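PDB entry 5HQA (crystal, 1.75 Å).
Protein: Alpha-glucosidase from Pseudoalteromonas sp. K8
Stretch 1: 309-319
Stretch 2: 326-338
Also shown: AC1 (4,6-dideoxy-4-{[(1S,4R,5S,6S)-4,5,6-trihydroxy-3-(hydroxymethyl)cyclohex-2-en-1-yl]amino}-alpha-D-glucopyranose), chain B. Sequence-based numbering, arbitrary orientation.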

# COMPACT_ATOMS: atom_id res chain seq x y z
N LEU A 309 -15.49 -12.33 4.18
CA LEU A 309 -15.81 -11.57 2.99
C LEU A 309 -16.68 -12.42 2.06
O LEU A 309 -16.41 -13.61 1.86
CB LEU A 309 -14.53 -11.17 2.26
CG LEU A 309 -14.68 -10.58 0.84
CD1 LEU A 309 -15.25 -9.15 0.88
CD2 LEU A 309 -13.33 -10.62 0.11
N VAL A 310 -17.71 -11.81 1.48
CA VAL A 310 -18.55 -12.50 0.50
C VAL A 310 -18.74 -11.59 -0.70
O VAL A 310 -19.33 -10.50 -0.56
CB VAL A 310 -19.91 -12.92 1.07
CG1 VAL A 310 -20.69 -13.65 0.01
CG2 VAL A 310 -19.74 -13.81 2.30
N GLU A 311 -18.25 -12.02 -1.86
CA GLU A 311 -18.44 -11.28 -3.11
C GLU A 311 -19.52 -11.94 -3.96
O GLU A 311 -19.66 -13.17 -3.96
CB GLU A 311 -17.13 -11.20 -3.91
CG GLU A 311 -16.02 -10.53 -3.15
CD GLU A 311 -14.81 -10.23 -4.00
OE1 GLU A 311 -14.78 -10.66 -5.18
OE2 GLU A 311 -13.87 -9.58 -3.49
N GLY A 312 -20.27 -11.12 -4.68
CA GLY A 312 -21.36 -11.62 -5.48
C GLY A 312 -22.68 -11.71 -4.75
O GLY A 312 -23.57 -12.44 -5.20
N TRP A 313 -22.82 -11.00 -3.62
CA TRP A 313 -24.04 -11.09 -2.82
C TRP A 313 -25.16 -10.22 -3.38
O TRP A 313 -26.33 -10.50 -3.12
CB TRP A 313 -23.73 -10.67 -1.38
CG TRP A 313 -23.36 -9.21 -1.27
CD1 TRP A 313 -22.11 -8.67 -1.39
CD2 TRP A 313 -24.26 -8.11 -1.07
NE1 TRP A 313 -22.17 -7.30 -1.27
CE2 TRP A 313 -23.48 -6.94 -1.07
CE3 TRP A 313 -25.64 -8.01 -0.88
CZ2 TRP A 313 -24.04 -5.67 -0.88
CZ3 TRP A 313 -26.20 -6.75 -0.69
CH2 TRP A 313 -25.39 -5.60 -0.70
N ASN A 314 -24.82 -9.18 -4.13
CA ASN A 314 -25.76 -8.15 -4.56
C ASN A 314 -26.08 -8.32 -6.04
O ASN A 314 -25.25 -8.81 -6.81
CB ASN A 314 -25.19 -6.76 -4.32
CG ASN A 314 -23.82 -6.57 -4.97
OD1 ASN A 314 -22.95 -7.45 -4.90
ND2 ASN A 314 -23.62 -5.42 -5.60
N THR A 315 -27.28 -7.91 -6.45
CA THR A 315 -27.66 -8.08 -7.84
C THR A 315 -26.81 -7.20 -8.76
O THR A 315 -26.38 -6.09 -8.40
CB THR A 315 -29.15 -7.78 -8.05
OG1 THR A 315 -29.41 -6.40 -7.77
CG2 THR A 315 -29.99 -8.65 -7.13
N GLY A 316 -26.53 -7.72 -9.95
CA GLY A 316 -25.77 -7.00 -10.94
C GLY A 316 -24.58 -7.76 -11.50
O GLY A 316 -23.94 -7.30 -12.45
N TRP A 317 -24.26 -8.92 -10.92
CA TRP A 317 -23.11 -9.68 -11.38
C TRP A 317 -23.42 -10.60 -12.55
O TRP A 317 -22.48 -11.12 -13.17
CB TRP A 317 -22.53 -10.53 -10.24
CG TRP A 317 -21.91 -9.73 -9.12
CD1 TRP A 317 -22.56 -9.21 -8.04
CD2 TRP A 317 -20.53 -9.38 -8.97
NE1 TRP A 317 -21.68 -8.55 -7.22
CE2 TRP A 317 -20.42 -8.64 -7.77
CE3 TRP A 317 -19.38 -9.61 -9.72
CZ2 TRP A 317 -19.20 -8.13 -7.31
CZ3 TRP A 317 -18.16 -9.10 -9.26
CH2 TRP A 317 -18.08 -8.36 -8.07
N ASP A 318 -24.69 -10.83 -12.87
CA ASP A 318 -25.00 -11.80 -13.91
C ASP A 318 -24.49 -11.34 -15.26
O ASP A 318 -24.57 -10.16 -15.61
CB ASP A 318 -26.51 -12.04 -13.99
CG ASP A 318 -27.03 -12.84 -12.83
OD1 ASP A 318 -26.36 -12.89 -11.78
OD2 ASP A 318 -28.12 -13.42 -12.96
N GLY A 319 -23.97 -12.30 -16.03
CA GLY A 319 -23.47 -12.02 -17.36
C GLY A 319 -21.98 -11.82 -17.36
O GLY A 319 -21.23 -12.72 -16.96
N ASP A 326 -23.08 -0.03 -14.54
CA ASP A 326 -24.30 0.77 -14.50
C ASP A 326 -25.41 0.13 -13.68
O ASP A 326 -26.31 0.84 -13.23
CB ASP A 326 -24.85 1.03 -15.91
CG ASP A 326 -23.93 1.87 -16.77
OD1 ASP A 326 -22.86 2.34 -16.30
OD2 ASP A 326 -24.30 2.08 -17.95
N VAL A 327 -25.40 -1.20 -13.51
CA VAL A 327 -26.58 -1.90 -13.01
C VAL A 327 -26.39 -2.52 -11.63
O VAL A 327 -27.36 -3.06 -11.09
CB VAL A 327 -27.05 -2.99 -14.00
CG1 VAL A 327 -27.47 -2.34 -15.30
CG2 VAL A 327 -25.97 -4.03 -14.22
N PHE A 328 -25.19 -2.48 -11.05
CA PHE A 328 -25.00 -2.98 -9.69
C PHE A 328 -25.95 -2.28 -8.73
O PHE A 328 -26.07 -1.05 -8.75
CB PHE A 328 -23.56 -2.74 -9.24
CG PHE A 328 -22.58 -3.76 -9.73
CD1 PHE A 328 -22.81 -5.12 -9.53
CD2 PHE A 328 -21.42 -3.37 -10.38
CE1 PHE A 328 -21.90 -6.07 -9.98
CE2 PHE A 328 -20.51 -4.31 -10.84
CZ PHE A 328 -20.75 -5.66 -10.64
N SER A 329 -26.63 -3.06 -7.90
CA SER A 329 -27.31 -2.55 -6.73
C SER A 329 -26.43 -2.76 -5.51
O SER A 329 -25.81 -3.82 -5.36
CB SER A 329 -28.66 -3.25 -6.51
OG SER A 329 -29.23 -2.88 -5.27
N PHE A 330 -26.35 -1.75 -4.65
CA PHE A 330 -25.58 -1.89 -3.42
C PHE A 330 -26.46 -2.03 -2.20
O PHE A 330 -25.97 -1.94 -1.07
CB PHE A 330 -24.60 -0.71 -3.30
CG PHE A 330 -23.64 -0.65 -4.46
CD1 PHE A 330 -22.54 -1.49 -4.52
CD2 PHE A 330 -23.87 0.22 -5.52
CE1 PHE A 330 -21.67 -1.46 -5.59
CE2 PHE A 330 -22.99 0.26 -6.61
CZ PHE A 330 -21.89 -0.58 -6.64
N THR A 331 -27.75 -2.28 -2.40
CA THR A 331 -28.67 -2.58 -1.31
C THR A 331 -29.46 -3.86 -1.50
O THR A 331 -29.97 -4.39 -0.51
CB THR A 331 -29.68 -1.43 -1.11
OG1 THR A 331 -30.31 -1.14 -2.36
CG2 THR A 331 -28.99 -0.19 -0.58
N GLN A 332 -29.58 -4.38 -2.72
CA GLN A 332 -30.49 -5.49 -2.99
C GLN A 332 -29.70 -6.78 -3.16
O GLN A 332 -29.05 -6.96 -4.20
CB GLN A 332 -31.32 -5.21 -4.24
CG GLN A 332 -32.24 -6.36 -4.62
CD GLN A 332 -33.26 -6.65 -3.54
OE1 GLN A 332 -34.00 -5.76 -3.10
NE2 GLN A 332 -33.30 -7.91 -3.08
N PRO A 333 -29.75 -7.70 -2.21
CA PRO A 333 -29.08 -8.99 -2.40
C PRO A 333 -29.81 -9.87 -3.40
O PRO A 333 -31.01 -9.71 -3.66
CB PRO A 333 -29.10 -9.61 -1.01
CG PRO A 333 -30.31 -9.02 -0.38
CD PRO A 333 -30.36 -7.60 -0.88
N TYR A 334 -29.07 -10.81 -3.97
CA TYR A 334 -29.69 -11.92 -4.68
C TYR A 334 -30.66 -12.66 -3.75
O TYR A 334 -30.54 -12.62 -2.52
CB TYR A 334 -28.64 -12.90 -5.19
CG TYR A 334 -27.85 -12.46 -6.41
CD1 TYR A 334 -28.45 -12.40 -7.66
CD2 TYR A 334 -26.50 -12.15 -6.32
CE1 TYR A 334 -27.73 -12.02 -8.78
CE2 TYR A 334 -25.77 -11.77 -7.44
CZ TYR A 334 -26.39 -11.71 -8.68
OH TYR A 334 -25.69 -11.33 -9.81
N ASP A 335 -31.61 -13.37 -4.36
CA ASP A 335 -32.61 -14.10 -3.58
C ASP A 335 -32.01 -15.23 -2.75
O ASP A 335 -32.66 -15.67 -1.79
CB ASP A 335 -33.68 -14.68 -4.50
CG ASP A 335 -34.56 -13.61 -5.10
OD1 ASP A 335 -34.52 -12.47 -4.59
OD2 ASP A 335 -35.29 -13.92 -6.07
N ASP A 336 -30.82 -15.72 -3.09
CA ASP A 336 -30.23 -16.81 -2.33
C ASP A 336 -29.26 -16.32 -1.27
O ASP A 336 -28.56 -17.13 -0.66
CB ASP A 336 -29.56 -17.83 -3.26
CG ASP A 336 -28.51 -17.21 -4.17
OD1 ASP A 336 -28.40 -15.96 -4.20
OD2 ASP A 336 -27.81 -17.98 -4.86
N PHE A 337 -29.23 -15.01 -1.01
CA PHE A 337 -28.37 -14.42 0.01
C PHE A 337 -29.28 -13.69 1.01
O PHE A 337 -29.74 -12.57 0.73
CB PHE A 337 -27.35 -13.48 -0.62
CG PHE A 337 -26.29 -13.01 0.33
CD1 PHE A 337 -26.38 -11.76 0.93
CD2 PHE A 337 -25.21 -13.81 0.63
CE1 PHE A 337 -25.40 -11.33 1.80
CE2 PHE A 337 -24.22 -13.38 1.50
CZ PHE A 337 -24.31 -12.14 2.09
N ASP A 338 -29.52 -14.31 2.16
CA ASP A 338 -30.48 -13.81 3.16
C ASP A 338 -29.70 -12.99 4.18
O ASP A 338 -29.18 -13.53 5.16
CB ASP A 338 -31.20 -15.00 3.80
CG ASP A 338 -32.33 -14.58 4.73
OD1 ASP A 338 -32.34 -13.43 5.22
OD2 ASP A 338 -33.20 -15.43 5.00
C1 AC1 B . -9.37 -7.48 -13.73
O2 AC1 B . -7.57 -5.92 -13.48
C2 AC1 B . -8.75 -6.42 -12.83
C4A AC1 B . -12.14 -9.07 -6.58
C3 AC1 B . -8.43 -6.97 -11.46
O3 AC1 B . -7.78 -5.97 -10.66
C4 AC1 B . -9.69 -7.47 -10.81
N4A AC1 B . -9.52 -7.77 -9.35
C5 AC1 B . -9.95 -8.73 -11.62
O5 AC1 B . -10.38 -8.30 -12.99
C6 AC1 B . -11.00 -9.64 -11.06
C1B AC1 B . -10.59 -7.18 -8.46
C2B AC1 B . -10.24 -7.50 -6.86
O2B AC1 B . -8.88 -7.13 -6.63
C3B AC1 B . -10.52 -8.84 -6.54
O3B AC1 B . -10.07 -9.22 -5.21
O4 AC1 B . -12.44 -10.44 -6.39
C5B AC1 B . -12.75 -8.61 -7.81
C7B AC1 B . -11.92 -7.59 -8.77
C6B AC1 B . -14.28 -8.59 -7.86
O6B AC1 B . -14.72 -7.53 -7.08
O HOH W 1 -28.97 -4.92 -10.03

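Apart from the end of a strand at 309-310, which begins earlier in the chain, both stretches lack regular helix or strand, and they are joined by a single beta bridge between Asn314 and Pro333, whose CA atoms lie 4.0 Å apart. Two backbone hydrogen bonds frame this bridge: Tyr334 N donates to Trp313 O (2.9 Å) and Thr315 N to Gln332 O (3.0 Å). A third, from Ser329 N to Thr315 O (3.1 Å), extends the pairing, and Asn314 adds its side chain, ND2 donating to Ser329 O at 2.7 Å. Asn314 OD1 in turn accepts from Trp317 NE1 (2.9 Å), so one amide fixes both the neighbouring loop and the indole.

That indole receives the edge of Phe328 on its face, with Trp317 CE2 and Phe328 CE1 3.7 Å apart. Gly316 leaves room here: a CB would lie 2.7 Å from Phe328 CD1, a clash. Tyr334 lies across stretch 1, Thr315 CA sitting over its ring face in a CH-pi contact, while its hydroxyl reaches Asp318 in a weak hydrogen bond (OH to OD1, 2.6 Å). Farther along, Trp313 CB packs over the face of Phe337, 3.6 Å from the ring centroid, and Val310 CG1 meets Phe337 CE2 at 3.8 Å, completing an apolar cluster. At the more open margin, a water links Thr315 OG1 and Val327 O, 2.7 Å from each.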